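Local coordinates for oxysterol-binding protein homolog 3 (Saccharomyces cerevisiae, PDB 4INQ) that carries single lipids, among them sterols and phosphoinositides, in a hydrophobic pocket of its OSBP-related domain and transfers them between membranes through the cytosol, at residues R138-K143 with S380-R385. Sequence-based numbering, arbitrary orientation.
Sequences RLISEK and SYWERR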
# COMPACT_ATOMS: atom_id res chain seq x y z
N ARG A 138 -4.32 11.49 8.48
CA ARG A 138 -3.22 12.02 7.68
C ARG A 138 -2.11 10.99 7.74
O ARG A 138 -1.88 10.35 8.77
CB ARG A 138 -2.72 13.35 8.25
CG ARG A 138 -1.96 13.23 9.55
CD ARG A 138 -1.59 14.59 10.07
NE ARG A 138 -0.73 14.53 11.24
CZ ARG A 138 -0.31 15.60 11.90
NH1 ARG A 138 -0.68 16.81 11.49
NH2 ARG A 138 0.48 15.48 12.96
N LEU A 139 -1.41 10.83 6.62
CA LEU A 139 -0.34 9.86 6.53
C LEU A 139 0.90 10.48 5.89
O LEU A 139 0.78 11.35 5.02
CB LEU A 139 -0.82 8.67 5.70
CG LEU A 139 0.12 7.60 5.14
CD1 LEU A 139 -0.74 6.52 4.50
CD2 LEU A 139 1.06 8.20 4.11
N ILE A 140 2.07 10.04 6.34
CA ILE A 140 3.33 10.51 5.81
C ILE A 140 4.13 9.24 5.56
O ILE A 140 4.08 8.30 6.36
CB ILE A 140 4.07 11.42 6.84
CG1 ILE A 140 5.20 12.19 6.15
CG2 ILE A 140 4.60 10.60 8.01
CD1 ILE A 140 6.32 11.34 5.63
N SER A 141 4.84 9.18 4.44
CA SER A 141 5.62 8.00 4.11
C SER A 141 6.92 8.41 3.41
O SER A 141 6.99 9.47 2.80
CB SER A 141 4.81 7.05 3.23
OG SER A 141 4.55 7.61 1.96
N GLU A 142 7.93 7.55 3.50
CA GLU A 142 9.22 7.86 2.89
C GLU A 142 10.02 6.59 2.63
O GLU A 142 9.93 5.63 3.39
CB GLU A 142 10.01 8.80 3.84
CG GLU A 142 11.46 9.12 3.44
CD GLU A 142 12.09 10.21 4.32
OE1 GLU A 142 11.81 10.24 5.54
OE2 GLU A 142 12.88 11.03 3.80
N LYS A 143 10.79 6.58 1.54
CA LYS A 143 11.63 5.43 1.23
C LYS A 143 12.89 5.63 2.08
O LYS A 143 13.68 6.53 1.83
CB LYS A 143 12.01 5.38 -0.25
CG LYS A 143 12.84 4.15 -0.61
CD LYS A 143 13.01 3.97 -2.11
CE LYS A 143 13.65 2.61 -2.42
NZ LYS A 143 13.96 2.43 -3.87
N SER A 380 10.04 17.66 12.48
CA SER A 380 9.24 16.52 12.03
C SER A 380 8.52 16.95 10.75
O SER A 380 8.43 18.14 10.44
CB SER A 380 8.22 16.14 13.09
OG SER A 380 7.26 17.17 13.25
N TYR A 381 7.99 15.98 10.01
CA TYR A 381 7.30 16.31 8.77
C TYR A 381 6.19 17.35 8.92
O TYR A 381 6.22 18.43 8.32
CB TYR A 381 6.71 15.06 8.13
CG TYR A 381 6.14 15.33 6.76
CD1 TYR A 381 6.99 15.43 5.65
CD2 TYR A 381 4.78 15.54 6.57
CE1 TYR A 381 6.49 15.73 4.39
CE2 TYR A 381 4.27 15.83 5.31
CZ TYR A 381 5.13 15.93 4.23
OH TYR A 381 4.65 16.23 2.98
N TRP A 382 5.19 17.00 9.72
CA TRP A 382 4.04 17.87 9.93
C TRP A 382 4.36 19.25 10.49
O TRP A 382 3.67 20.22 10.18
CB TRP A 382 3.01 17.14 10.80
CG TRP A 382 2.62 15.83 10.17
CD1 TRP A 382 2.90 14.58 10.64
CD2 TRP A 382 1.96 15.65 8.91
NE1 TRP A 382 2.45 13.63 9.75
CE2 TRP A 382 1.87 14.26 8.68
CE3 TRP A 382 1.44 16.53 7.95
CZ2 TRP A 382 1.28 13.72 7.53
CZ3 TRP A 382 0.85 15.99 6.80
CH2 TRP A 382 0.78 14.60 6.60
N GLU A 383 5.41 19.35 11.29
CA GLU A 383 5.81 20.65 11.84
C GLU A 383 6.41 21.50 10.72
O GLU A 383 6.07 22.67 10.57
CB GLU A 383 6.83 20.47 12.96
CG GLU A 383 6.29 19.81 14.22
CD GLU A 383 5.09 20.52 14.81
OE1 GLU A 383 5.14 21.77 14.94
OE2 GLU A 383 4.09 19.84 15.13
N ARG A 384 7.31 20.91 9.94
CA ARG A 384 7.94 21.61 8.83
C ARG A 384 6.86 22.11 7.87
O ARG A 384 6.91 23.24 7.38
CB ARG A 384 8.88 20.67 8.06
CG ARG A 384 10.20 20.33 8.74
CD ARG A 384 10.72 19.01 8.18
NE ARG A 384 12.11 18.70 8.51
CZ ARG A 384 13.17 19.25 7.93
NH1 ARG A 384 14.39 18.88 8.31
NH2 ARG A 384 13.03 20.17 6.99
N ARG A 385 5.88 21.25 7.61
CA ARG A 385 4.78 21.55 6.69
C ARG A 385 4.04 22.86 7.00
O ARG A 385 3.76 23.66 6.10
CB ARG A 385 3.80 20.38 6.66
CG ARG A 385 2.85 20.35 5.46
CD ARG A 385 2.08 19.03 5.43
NE ARG A 385 1.31 18.82 4.21
CZ ARG A 385 0.23 19.52 3.86
NH1 ARG A 385 -0.22 20.49 4.64
NH2 ARG A 385 -0.42 19.22 2.74
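Ile-140 and Tyr-381 form the tightly packed part of the contact: CG1 of Ile-140 sits over one face of the phenol ring, 3.3 Å from Tyr-381 CG, in a CH-pi contact. CG1 gets there by standing anti to the backbone N (chi1 -165°). Beside it the indole of Trp-382 drives its six-membered ring against the strand; its edge meets the backbone, CZ2 3.5 Å from Leu-139 O, while Ile-140 CB lies oblique to the ring, 3.7 Å from Trp-382 CZ2. One indole face lies against CD2 of Tyr-381. The contact joins strand 137-145 of the near-complete antiparallel beta-barrel of the OSBP-related domain to the short C-terminal helix 381-386, away from the phosphoinositide site. Toward the partly exposed side, the opposite indole face carries Arg-138. Its chain runs extended along the ring, CD above the six-membered ring and CZ 3.4 Å from Trp-382 CG, and the guanidinium lies almost flat on the indole (planes 9° apart) in a cation-pi stack. Arg-138 NH2 also forms a salt bridge with Glu-156 of strand 150-157. An alanine in place of Trp-382 would probably leave this guanidinium without its platform and open a gap beside Ile-140. At the buried end, Tyr-381 OH is hydrogen-bonded to Glu-129.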